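Aminofutalosine deaminase (Helicobacter pylori, PDB 7LKK) deaminates aminofutalosine in the menaquinone pathway, as a metal-dependent hydrolase of the amidohydrolase family that here carries iron and a coformycin-type inhibitor. Local coordinates at residues A74-F82 with I122-V130; A319-T327 with G363-A371. All coordinates share one frame; numbering follows the deposited sequence.

In the fold
The two contacts lie at the closing seam of the amidohydrolase barrel, their centres about 14 Å apart. Interaction 1, first along the chain, joins strand 69-80, which leads into two iron-binding histidines, to the end of helix 115-127 and the start of strand 130-137. Interaction 2 follows, setting strand 323-325 against the end of helix 353-364 and one side of helix 366-371. They meet directly: the amide of N77 hydrogen-bonds the hydroxyl of T327, tying the first barrel strand to the loop after the last, and the N-H of I76 bonds the carbonyl of A364, ending helix 353-364. The N77 side chain is about 7 Å from that of D328, which with H221 completes the iron site.

Interaction 1: A74-F82 with I122-V130; sequences AFINAHTHF and IMAQLKSGV. With FE (Fe (III) ion), chain E; MCF ((8R)-3-(5-S-methyl-5-thio-beta-D-ribofuranosyl)-3,6,7,8-tetrahydroimidazo[4,5-d][1,3]diazepin-8-ol), chain J.
N77 and Q125 meet amide to amide inside the TIM barrel of the amidohydrolase fold, where the first barrel strand lies against helix 115-127, which leads into the next barrel strand. The two side chains cross at about a right angle, their amide planes 37° apart. N77 ND2 gives a nearly straight hydrogen bond to Q125 OE1 (2.8 Å), with the oxygen lying in the amide plane of the asparagine. Chi1 of the glutamine (-59°, CG beside the backbone N) brings its CG to the edge of the F82 ring, 4.1 Å from CZ, and a bend at chi2 (-66°) swings the amide toward N77. That ring stands almost perpendicular to the glutamine amide, and its CE1 also meets I122 CG1 at 4.2 Å. N77 ND2 is shared with T327 and OD1 is bonded as well, so both ends of the amide are held.

At the other end the strands pair in parallel. F75 N bonds G129 O at 2.7 Å, G129 being the positive-phi residue of a Schellman motif that ends the helix. V130 CG2 packs on F75 CB, while its CG1 leans on N77 CB. The F75 ring presents its edge to S128 O, a buried carbonyl without a hydrogen-bond partner.

Beyond N77 lies the HxH metal motif: H79 NE2 and H81 NE2 bind iron, and inhibitor N1 sits 3.4 Å above the centre of the H81 ring.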
ATOM      1  N   ALA A  74     -22.156  -3.402   2.782  1.00 19.16           N
ATOM      2  CA  ALA A  74     -21.476  -2.117   2.715  1.00 17.82           C
ATOM      3  C   ALA A  74     -20.479  -1.994   3.861  1.00 19.86           C
ATOM      4  O   ALA A  74     -20.687  -2.523   4.957  1.00 18.07           O
ATOM      5  CB  ALA A  74     -22.485  -0.968   2.762  1.00 21.06           C
ATOM      6  N   PHE A  75     -19.380  -1.296   3.598  1.00 17.60           N
ATOM      7  CA  PHE A  75     -18.324  -1.182   4.588  1.00 17.54           C
ATOM      8  C   PHE A  75     -18.725  -0.223   5.703  1.00 15.68           C
ATOM      9  O   PHE A  75     -19.612   0.621   5.551  1.00 17.65           O
ATOM     10  CB  PHE A  75     -17.028  -0.692   3.946  1.00 17.39           C
ATOM     11  CG  PHE A  75     -16.382  -1.695   3.037  1.00 15.22           C
ATOM     12  CD1 PHE A  75     -16.226  -3.012   3.433  1.00 12.21           C
ATOM     13  CD2 PHE A  75     -15.923  -1.314   1.787  1.00 18.03           C
ATOM     14  CE1 PHE A  75     -15.628  -3.935   2.596  1.00 17.69           C
ATOM     15  CE2 PHE A  75     -15.323  -2.231   0.945  1.00 19.38           C
ATOM     16  CZ  PHE A  75     -15.177  -3.544   1.350  1.00 18.90           C
ATOM     17  N   ILE A  76     -18.052  -0.370   6.839  1.00 16.80           N
ATOM     18  CA  ILE A  76     -18.133   0.575   7.944  1.00 15.42           C
ATOM     19  C   ILE A  76     -16.735   1.138   8.162  1.00 15.22           C
ATOM     20  O   ILE A  76     -15.779   0.376   8.359  1.00 16.63           O
ATOM     21  CB  ILE A  76     -18.671  -0.076   9.227  1.00 19.08           C
ATOM     22  CG1 ILE A  76     -20.149  -0.447   9.068  1.00 16.70           C
ATOM     23  CG2 ILE A  76     -18.488   0.861  10.413  1.00 19.98           C
ATOM     24  CD1 ILE A  76     -20.383  -1.852   8.561  1.00 17.82           C
ATOM     25  N   ASN A  77     -16.612   2.461   8.105  1.00 18.50           N
ATOM     26  CA  ASN A  77     -15.353   3.160   8.361  1.00 17.12           C
ATOM     27  C   ASN A  77     -15.511   3.847   9.714  1.00 15.87           C
ATOM     28  O   ASN A  77     -16.075   4.940   9.802  1.00 17.60           O
ATOM     29  CB  ASN A  77     -15.038   4.152   7.244  1.00 17.68           C
ATOM     30  CG  ASN A  77     -13.642   4.741   7.361  1.00 19.54           C
ATOM     31  OD1 ASN A  77     -12.854   4.333   8.214  1.00 18.26           O
ATOM     32  ND2 ASN A  77     -13.332   5.705   6.502  1.00 18.13           N
ATOM     33  N   ALA A  78     -15.008   3.201  10.767  1.00 16.15           N
ATOM     34  CA  ALA A  78     -15.371   3.549  12.136  1.00 18.52           C
ATOM     35  C   ALA A  78     -14.622   4.752  12.694  1.00 17.23           C
ATOM     36  O   ALA A  78     -14.930   5.171  13.815  1.00 18.00           O
ATOM     37  CB  ALA A  78     -15.144   2.347  13.057  1.00 15.85           C
ATOM     38  N   HIS A  79     -13.656   5.312  11.965  1.00 17.03           N
ATOM     39  CA  HIS A  79     -12.846   6.403  12.505  1.00 16.15           C
ATOM     40  C   HIS A  79     -12.299   7.238  11.356  1.00 22.42           C
ATOM     41  O   HIS A  79     -11.383   6.801  10.652  1.00 21.90           O
ATOM     42  CB  HIS A  79     -11.711   5.859  13.369  1.00 18.43           C
ATOM     43  CG  HIS A  79     -10.943   6.919  14.097  1.00 18.73           C
ATOM     44  ND1 HIS A  79     -11.367   7.452  15.296  1.00 14.68           N
ATOM     45  CD2 HIS A  79      -9.778   7.541  13.799  1.00 19.46           C
ATOM     46  CE1 HIS A  79     -10.496   8.357  15.705  1.00 20.31           C
ATOM     47  NE2 HIS A  79      -9.523   8.430  14.815  1.00 18.44           N
ATOM     48  N   THR A  80     -12.851   8.437  11.169  1.00 19.86           N
ATOM     49  CA  THR A  80     -12.312   9.380  10.201  1.00 22.02           C
ATOM     50  C   THR A  80     -12.490  10.794  10.738  1.00 26.89           C
ATOM     51  O   THR A  80     -13.325  11.048  11.609  1.00 25.32           O
ATOM     52  CB  THR A  80     -12.980   9.236   8.828  1.00 25.21           C
ATOM     53  OG1 THR A  80     -12.315  10.083   7.881  1.00 34.16           O
ATOM     54  CG2 THR A  80     -14.445   9.623   8.908  1.00 26.64           C
ATOM     55  N   HIS A  81     -11.690  11.714  10.204  1.00 25.52           N
ATOM     56  CA  HIS A  81     -11.742  13.136  10.549  1.00 25.46           C
ATOM     57  C   HIS A  81     -12.032  13.924   9.275  1.00 27.55           C
ATOM     58  O   HIS A  81     -11.109  14.328   8.565  1.00 30.66           O
ATOM     59  CB  HIS A  81     -10.434  13.609  11.194  1.00 27.52           C
ATOM     60  CG  HIS A  81     -10.043  12.845  12.420  1.00 22.93           C
ATOM     61  ND1 HIS A  81     -10.148  13.370  13.689  1.00 23.77           N
ATOM     62  CD2 HIS A  81      -9.524  11.604  12.569  1.00 26.39           C
ATOM     63  CE1 HIS A  81      -9.722  12.482  14.568  1.00 24.98           C
ATOM     64  NE2 HIS A  81      -9.338  11.400  13.915  1.00 23.02           N
ATOM     65  N   PHE A  82     -13.319  14.139   8.985  1.00 24.09           N
ATOM     66  CA  PHE A  82     -13.691  14.842   7.761  1.00 24.75           C
ATOM     67  C   PHE A  82     -13.217  16.290   7.765  1.00 30.00           C
ATOM     68  O   PHE A  82     -12.906  16.842   6.704  1.00 30.38           O
ATOM     69  CB  PHE A  82     -15.206  14.791   7.562  1.00 24.79           C
ATOM     70  CG  PHE A  82     -15.699  13.495   6.987  1.00 27.54           C
ATOM     71  CD1 PHE A  82     -15.425  13.154   5.672  1.00 26.03           C
ATOM     72  CD2 PHE A  82     -16.448  12.622   7.756  1.00 27.10           C
ATOM     73  CE1 PHE A  82     -15.882  11.963   5.141  1.00 27.68           C
ATOM     74  CE2 PHE A  82     -16.910  11.430   7.229  1.00 28.19           C
ATOM     75  CZ  PHE A  82     -16.625  11.101   5.920  1.00 28.99           C
ATOM     76  N   ILE A 122     -16.605  12.513   1.231  1.00 29.86           N
ATOM     77  CA  ILE A 122     -17.823  11.724   1.334  1.00 28.49           C
ATOM     78  C   ILE A 122     -17.943  10.850   0.111  1.00 30.50           C
ATOM     79  O   ILE A 122     -18.376   9.684   0.175  1.00 24.57           O
ATOM     80  CB  ILE A 122     -19.051  12.647   1.455  1.00 28.40           C
ATOM     81  CG1 ILE A 122     -19.164  13.200   2.863  1.00 29.51           C
ATOM     82  CG2 ILE A 122     -20.339  11.921   1.025  1.00 26.80           C
ATOM     83  CD1 ILE A 122     -20.110  14.352   2.975  1.00 28.25           C
ATOM     84  N   MET A 123     -17.612  11.423  -1.048  1.00 32.07           N
ATOM     85  CA  MET A 123     -17.943  10.646  -2.213  1.00 29.33           C
ATOM     86  C   MET A 123     -16.946   9.502  -2.376  1.00 26.36           C
ATOM     87  O   MET A 123     -17.292   8.450  -2.925  1.00 25.92           O
ATOM     88  CB  MET A 123     -18.002  11.510  -3.475  1.00 36.90           C
ATOM     89  CG  MET A 123     -19.450  11.723  -4.002  1.00 51.32           C
ATOM     90  SD  MET A 123     -19.335  12.340  -5.731  1.00 83.65           S
ATOM     91  CE  MET A 123     -18.566  13.948  -5.767  1.00 56.52           C
ATOM     92  N   ALA A 124     -15.702   9.733  -1.951  1.00 25.92           N
ATOM     93  CA  ALA A 124     -14.668   8.696  -1.890  1.00 27.44           C
ATOM     94  C   ALA A 124     -15.088   7.521  -1.001  1.00 27.99           C
ATOM     95  O   ALA A 124     -14.762   6.362  -1.294  1.00 28.04           O
ATOM     96  CB  ALA A 124     -13.352   9.275  -1.345  1.00 27.02           C
ATOM     97  N   GLN A 125     -15.777   7.802   0.111  1.00 24.17           N
ATOM     98  CA  GLN A 125     -16.333   6.734   0.945  1.00 24.27           C
ATOM     99  C   GLN A 125     -17.342   5.900   0.160  1.00 24.47           C
ATOM    100  O   GLN A 125     -17.210   4.675   0.040  1.00 24.57           O
ATOM    101  CB  GLN A 125     -16.996   7.333   2.191  1.00 30.97           C
ATOM    102  CG  GLN A 125     -16.061   8.152   3.065  1.00 33.01           C
ATOM    103  CD  GLN A 125     -14.990   7.300   3.707  1.00 30.10           C
ATOM    104  OE1 GLN A 125     -15.227   6.648   4.727  1.00 31.51           O
ATOM    105  NE2 GLN A 125     -13.803   7.304   3.121  1.00 30.47           N
ATOM    106  N   LEU A 126     -18.353   6.565  -0.402  1.00 24.56           N
ATOM    107  CA  LEU A 126     -19.439   5.859  -1.076  1.00 25.07           C
ATOM    108  C   LEU A 126     -18.927   5.024  -2.244  1.00 25.58           C
ATOM    109  O   LEU A 126     -19.316   3.862  -2.406  1.00 21.41           O
ATOM    110  CB  LEU A 126     -20.492   6.859  -1.548  1.00 27.80           C
ATOM    111  CG  LEU A 126     -21.291   7.556  -0.446  1.00 22.65           C
ATOM    112  CD1 LEU A 126     -21.925   8.831  -0.978  1.00 27.76           C
ATOM    113  CD2 LEU A 126     -22.348   6.621   0.119  1.00 21.75           C
ATOM    114  N   LYS A 127     -18.050   5.596  -3.072  1.00 28.45           N
ATOM    115  CA  LYS A 127     -17.528   4.838  -4.203  1.00 23.89           C
ATOM    116  C   LYS A 127     -16.611   3.707  -3.762  1.00 25.27           C
ATOM    117  O   LYS A 127     -16.429   2.744  -4.515  1.00 24.95           O
ATOM    118  CB  LYS A 127     -16.786   5.759  -5.169  1.00 27.69           C
ATOM    119  CG  LYS A 127     -17.695   6.566  -6.085  1.00 29.24           C
ATOM    120  CD  LYS A 127     -16.948   7.703  -6.784  1.00 31.86           C
ATOM    121  CE  LYS A 127     -15.435   7.550  -6.686  1.00 36.11           C
ATOM    122  NZ  LYS A 127     -14.858   8.336  -5.559  1.00 32.96           N
ATOM    123  N   SER A 128     -16.044   3.796  -2.560  1.00 22.10           N
ATOM    124  CA  SER A 128     -15.241   2.722  -1.992  1.00 27.90           C
ATOM    125  C   SER A 128     -16.083   1.615  -1.373  1.00 19.90           C
ATOM    126  O   SER A 128     -15.517   0.646  -0.855  1.00 25.24           O
ATOM    127  CB  SER A 128     -14.283   3.288  -0.938  1.00 26.51           C
ATOM    128  OG  SER A 128     -13.449   2.277  -0.402  1.00 34.93           O
ATOM    129  N   GLY A 129     -17.408   1.738  -1.403  1.00 20.56           N
ATOM    130  CA  GLY A 129     -18.289   0.763  -0.796  1.00 23.15           C
ATOM    131  C   GLY A 129     -18.639   1.022   0.652  1.00 20.17           C
ATOM    132  O   GLY A 129     -19.259   0.159   1.285  1.00 18.31           O
ATOM    133  N   VAL A 130     -18.271   2.181   1.192  1.00 21.94           N
ATOM    134  CA  VAL A 130     -18.531   2.503   2.591  1.00 16.52           C
ATOM    135  C   VAL A 130     -19.953   3.024   2.729  1.00 20.19           C
ATOM    136  O   VAL A 130     -20.352   3.964   2.030  1.00 19.31           O
ATOM    137  CB  VAL A 130     -17.512   3.531   3.114  1.00 19.10           C
ATOM    138  CG1 VAL A 130     -17.838   3.924   4.548  1.00 24.82           C
ATOM    139  CG2 VAL A 130     -16.099   2.981   3.014  1.00 20.94           C
TER
HETATM  140 FE    FE E 501      -8.167   9.988  14.699  1.00 27.30          FE
HETATM  141  O8  MCF J 506      -6.246  10.144  15.059  1.00 30.79           O
HETATM  142  C8  MCF J 506      -5.404  10.883  14.211  1.00 28.39           C
HETATM  143  C7  MCF J 506      -3.973  10.967  14.730  1.00 25.65           C
HETATM  144  N6  MCF J 506      -3.949  10.965  16.172  1.00 25.30           N
HETATM  145  C5  MCF J 506      -4.803  11.878  16.899  1.00 26.51           C
HETATM  146  N4  MCF J 506      -5.739  12.829  16.311  1.00 24.69           N
HETATM  147  C10 MCF J 506      -6.096  13.202  14.919  1.00 25.35           C
HETATM  148  C9  MCF J 506      -5.964  12.286  13.894  1.00 24.50           C
HETATM  149  N1  MCF J 506      -6.357  12.878  12.775  1.00 26.38           N
HETATM  150  C2  MCF J 506      -6.750  14.121  13.046  1.00 26.43           C
HETATM  151  N3  MCF J 506      -6.597  14.310  14.360  1.00 23.54           N
HETATM  152  C1S MCF J 506      -6.924  15.602  15.038  1.00 29.09           C
HETATM  153  C2S MCF J 506      -7.667  15.435  16.384  1.00 28.97           C
HETATM  154  O2S MCF J 506      -9.007  15.294  16.180  1.00 23.50           O
HETATM  155  O4S MCF J 506      -5.845  16.215  15.353  1.00 27.92           O
HETATM  156  C4S MCF J 506      -6.217  17.154  16.620  1.00 29.99           C
HETATM  157  C3S MCF J 506      -7.368  16.756  17.082  1.00 29.79           C
HETATM  158  O3S MCF J 506      -8.426  17.769  16.725  1.00 30.91           O
HETATM  159  C5S MCF J 506      -5.141  17.014  17.682  1.00 31.10           C
HETATM  160  S5S MCF J 506      -5.005  18.564  18.618  1.00 38.43           S
HETATM  161  C6S MCF J 506      -4.176  18.236  20.200  1.00 34.28           C

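Interaction 2: A319-T327 with G363-A371; sequences AGLSVSVAT and GATRHGAKA. With EDO (1,2-ethanediol), chain G.
The imidazole of H367 lies beside S322, whose CB comes within 3.7 Å of ring atom CE1 and whose hydroxyl stands over one face, displaced toward the rim. O1 of a 1,2-ethanediol, probably left from the crystallisation liquor, is over that face as well, and it hydrogen-bonds S322 OG at 2.8 Å. With CG anti to the carbonyl carbon (chi1 -67°), the histidine leans from the first turn of helix 366-371 to the strand and turns its edge to the backbone. There ND1 donates to V323 O (3.0 Å). The acceptor is almost exactly in the ring plane, yet the nitrogen stands 40° out of the carbonyl plane. NE2, across the ring, bonds E29, so both nitrogens are engaged and the rotation of the ring is fixed.

Next along the strand, S324 OG rests against the helix backbone, 3.2 Å from H367 C. Its approach to G368 N is as close but badly angled, which makes this a packing contact. G363, bare of any side chain, lies close beside V325: its CA makes a CA-H...O contact with V323 O, and its carbonyl oxygen takes the N-H of V325 at 2.9 Å while lying 3.3 Å from S324 CA.

Strand 323-325 and helix 366-371 run nearly at right angles (103°), with axes 7.3 Å apart. Strand 294-298 pairs with this strand and also receives A371, and at the junction of the two helices A364 and T365 pack on F75 of strand 69-80.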
ATOM      1  N   ALA A 319      -4.731 -10.731  23.865  1.00 22.69           N
ATOM      2  CA  ALA A 319      -5.572 -10.033  24.829  1.00 17.07           C
ATOM      3  C   ALA A 319      -7.043 -10.406  24.720  1.00 25.90           C
ATOM      4  O   ALA A 319      -7.846  -9.945  25.542  1.00 23.21           O
ATOM      5  CB  ALA A 319      -5.417  -8.520  24.664  1.00 24.00           C
ATOM      6  N   GLY A 320      -7.417 -11.222  23.739  1.00 18.10           N
ATOM      7  CA  GLY A 320      -8.806 -11.592  23.570  1.00 24.71           C
ATOM      8  C   GLY A 320      -9.654 -10.539  22.900  1.00 23.67           C
ATOM      9  O   GLY A 320     -10.857 -10.458  23.169  1.00 26.55           O
ATOM     10  N   LEU A 321      -9.064  -9.724  22.033  1.00 21.19           N
ATOM     11  CA  LEU A 321      -9.770  -8.651  21.354  1.00 18.28           C
ATOM     12  C   LEU A 321      -9.686  -8.841  19.844  1.00 19.23           C
ATOM     13  O   LEU A 321      -8.974  -9.710  19.338  1.00 24.78           O
ATOM     14  CB  LEU A 321      -9.209  -7.282  21.760  1.00 21.36           C
ATOM     15  CG  LEU A 321      -9.533  -6.867  23.196  1.00 23.60           C
ATOM     16  CD1 LEU A 321      -8.701  -5.661  23.621  1.00 22.24           C
ATOM     17  CD2 LEU A 321     -11.015  -6.579  23.335  1.00 21.87           C
ATOM     18  N   SER A 322     -10.446  -8.017  19.130  1.00 25.85           N
ATOM     19  CA  SER A 322     -10.471  -7.991  17.676  1.00 20.78           C
ATOM     20  C   SER A 322     -10.376  -6.543  17.215  1.00 24.30           C
ATOM     21  O   SER A 322     -10.514  -5.608  18.007  1.00 25.87           O
ATOM     22  CB  SER A 322     -11.743  -8.652  17.130  1.00 25.23           C
ATOM     23  OG  SER A 322     -12.898  -8.095  17.734  1.00 23.01           O
ATOM     24  N   VAL A 323     -10.148  -6.351  15.917  1.00 23.70           N
ATOM     25  CA  VAL A 323      -9.916  -5.012  15.390  1.00 23.21           C
ATOM     26  C   VAL A 323     -10.912  -4.697  14.282  1.00 21.72           C
ATOM     27  O   VAL A 323     -11.391  -5.582  13.566  1.00 19.25           O
ATOM     28  CB  VAL A 323      -8.470  -4.839  14.872  1.00 20.90           C
ATOM     29  CG1 VAL A 323      -7.473  -5.058  15.995  1.00 20.28           C
ATOM     30  CG2 VAL A 323      -8.200  -5.790  13.712  1.00 19.09           C
ATOM     31  N   SER A 324     -11.235  -3.412  14.169  1.00 16.59           N
ATOM     32  CA  SER A 324     -11.852  -2.832  12.988  1.00 16.01           C
ATOM     33  C   SER A 324     -10.838  -1.922  12.304  1.00 16.29           C
ATOM     34  O   SER A 324     -10.029  -1.264  12.966  1.00 19.94           O
ATOM     35  CB  SER A 324     -13.114  -2.038  13.344  1.00 19.29           C
ATOM     36  OG  SER A 324     -13.989  -2.797  14.159  1.00 20.87           O
ATOM     37  N   VAL A 325     -10.887  -1.885  10.976  1.00 17.23           N
ATOM     38  CA  VAL A 325      -9.923  -1.143  10.170  1.00 12.90           C
ATOM     39  C   VAL A 325     -10.571   0.144   9.680  1.00 16.52           C
ATOM     40  O   VAL A 325     -11.664   0.115   9.101  1.00 14.99           O
ATOM     41  CB  VAL A 325      -9.417  -1.987   8.988  1.00 14.27           C
ATOM     42  CG1 VAL A 325      -8.360  -1.215   8.200  1.00 16.55           C
ATOM     43  CG2 VAL A 325      -8.861  -3.310   9.485  1.00 15.46           C
ATOM     44  N   ALA A 326      -9.895   1.272   9.902  1.00 16.93           N
ATOM     45  CA  ALA A 326     -10.411   2.584   9.540  1.00 17.86           C
ATOM     46  C   ALA A 326      -9.329   3.403   8.849  1.00 16.81           C
ATOM     47  O   ALA A 326      -8.131   3.155   9.004  1.00 14.82           O
ATOM     48  CB  ALA A 326     -10.934   3.344  10.769  1.00 16.11           C
ATOM     49  N   THR A 327      -9.776   4.400   8.082  1.00 16.39           N
ATOM     50  CA  THR A 327      -8.880   5.209   7.262  1.00 17.84           C
ATOM     51  C   THR A 327      -8.222   6.345   8.031  1.00 18.98           C
ATOM     52  O   THR A 327      -7.213   6.882   7.558  1.00 21.03           O
ATOM     53  CB  THR A 327      -9.642   5.813   6.080  1.00 21.75           C
ATOM     54  OG1 THR A 327     -10.698   6.653   6.569  1.00 19.13           O
ATOM     55  CG2 THR A 327     -10.237   4.720   5.208  1.00 19.73           C
ATOM     56  N   GLY A 363     -12.810  -6.776   9.628  1.00 18.71           N
ATOM     57  CA  GLY A 363     -12.473  -5.479  10.187  1.00 14.71           C
ATOM     58  C   GLY A 363     -13.152  -4.321   9.491  1.00 17.52           C
ATOM     59  O   GLY A 363     -13.302  -3.248  10.086  1.00 19.21           O
ATOM     60  N   ALA A 364     -13.560  -4.506   8.236  1.00 16.84           N
ATOM     61  CA  ALA A 364     -14.228  -3.466   7.471  1.00 14.66           C
ATOM     62  C   ALA A 364     -15.740  -3.626   7.437  1.00 16.87           C
ATOM     63  O   ALA A 364     -16.424  -2.763   6.879  1.00 18.83           O
ATOM     64  CB  ALA A 364     -13.695  -3.437   6.034  1.00 16.02           C
ATOM     65  N   THR A 365     -16.277  -4.709   8.000  1.00 15.84           N
ATOM     66  CA  THR A 365     -17.713  -4.947   7.943  1.00 17.65           C
ATOM     67  C   THR A 365     -18.287  -5.208   9.331  1.00 20.76           C
ATOM     68  O   THR A 365     -18.654  -4.264  10.039  1.00 19.13           O
ATOM     69  CB  THR A 365     -18.030  -6.115   7.001  1.00 18.20           C
ATOM     70  OG1 THR A 365     -17.328  -7.291   7.425  1.00 15.48           O
ATOM     71  CG2 THR A 365     -17.622  -5.773   5.569  1.00 14.99           C
ATOM     72  N   ARG A 366     -18.354  -6.483   9.729  1.00 20.30           N
ATOM     73  CA  ARG A 366     -19.085  -6.854  10.939  1.00 18.35           C
ATOM     74  C   ARG A 366     -18.509  -6.190  12.185  1.00 21.04           C
ATOM     75  O   ARG A 366     -19.260  -5.714  13.045  1.00 19.24           O
ATOM     76  CB  ARG A 366     -19.082  -8.374  11.102  1.00 22.94           C
ATOM     77  CG  ARG A 366     -19.986  -8.880  12.210  1.00 27.40           C
ATOM     78  CD  ARG A 366     -20.059 -10.400  12.218  1.00 29.36           C
ATOM     79  NE  ARG A 366     -21.192 -10.878  13.006  1.00 30.73           N
ATOM     80  CZ  ARG A 366     -21.161 -11.066  14.321  1.00 31.88           C
ATOM     81  NH1 ARG A 366     -20.051 -10.820  15.004  1.00 31.58           N
ATOM     82  NH2 ARG A 366     -22.241 -11.499  14.954  1.00 36.70           N
ATOM     83  N   HIS A 367     -17.179  -6.145  12.302  1.00 19.00           N
ATOM     84  CA  HIS A 367     -16.568  -5.606  13.513  1.00 20.56           C
ATOM     85  C   HIS A 367     -16.836  -4.113  13.652  1.00 19.45           C
ATOM     86  O   HIS A 367     -17.144  -3.633  14.749  1.00 20.66           O
ATOM     87  CB  HIS A 367     -15.064  -5.892  13.515  1.00 17.28           C
ATOM     88  CG  HIS A 367     -14.729  -7.346  13.643  1.00 22.00           C
ATOM     89  ND1 HIS A 367     -13.435  -7.804  13.771  1.00 22.94           N
ATOM     90  CD2 HIS A 367     -15.519  -8.446  13.654  1.00 22.31           C
ATOM     91  CE1 HIS A 367     -13.443  -9.122  13.858  1.00 26.35           C
ATOM     92  NE2 HIS A 367     -14.696  -9.536  13.791  1.00 26.04           N
ATOM     93  N   GLY A 368     -16.719  -3.362  12.555  1.00 21.11           N
ATOM     94  CA  GLY A 368     -17.023  -1.942  12.609  1.00 22.27           C
ATOM     95  C   GLY A 368     -18.483  -1.672  12.916  1.00 20.29           C
ATOM     96  O   GLY A 368     -18.813  -0.714  13.619  1.00 21.11           O
ATOM     97  N   ALA A 369     -19.377  -2.513  12.389  1.00 18.91           N
ATOM     98  CA  ALA A 369     -20.793  -2.386  12.715  1.00 21.05           C
ATOM     99  C   ALA A 369     -21.031  -2.584  14.206  1.00 21.32           C
ATOM    100  O   ALA A 369     -21.813  -1.850  14.820  1.00 21.41           O
ATOM    101  CB  ALA A 369     -21.614  -3.390  11.905  1.00 21.19           C
ATOM    102  N   LYS A 370     -20.366  -3.577  14.804  1.00 16.41           N
ATOM    103  CA  LYS A 370     -20.492  -3.793  16.241  1.00 17.07           C
ATOM    104  C   LYS A 370     -19.915  -2.625  17.031  1.00 18.88           C
ATOM    105  O   LYS A 370     -20.468  -2.233  18.064  1.00 26.28           O
ATOM    106  CB  LYS A 370     -19.800  -5.096  16.636  1.00 21.47           C
ATOM    107  CG  LYS A 370     -20.596  -6.354  16.313  1.00 28.56           C
ATOM    108  CD  LYS A 370     -22.072  -6.198  16.653  1.00 32.14           C
ATOM    109  CE  LYS A 370     -22.943  -6.213  15.402  1.00 38.12           C
ATOM    110  NZ  LYS A 370     -24.313  -6.725  15.688  1.00 44.93           N
ATOM    111  N   ALA A 371     -18.807  -2.055  16.557  1.00 18.28           N
ATOM    112  CA  ALA A 371     -18.209  -0.924  17.254  1.00 22.48           C
ATOM    113  C   ALA A 371     -19.142   0.282  17.261  1.00 21.43           C
ATOM    114  O   ALA A 371     -19.239   0.993  18.266  1.00 21.83           O
ATOM    115  CB  ALA A 371     -16.867  -0.562  16.617  1.00 19.65           C
TER
HETATM  116  C1  EDO G 503     -16.348  -9.761  17.089  1.00 34.68           C
HETATM  117  O1  EDO G 503     -15.007  -9.874  17.580  1.00 37.75           O
HETATM  118  C2  EDO G 503     -17.331 -10.011  18.227  1.00 36.96           C
HETATM  119  O2  EDO G 503     -17.111 -11.317  18.770  1.00 37.96           O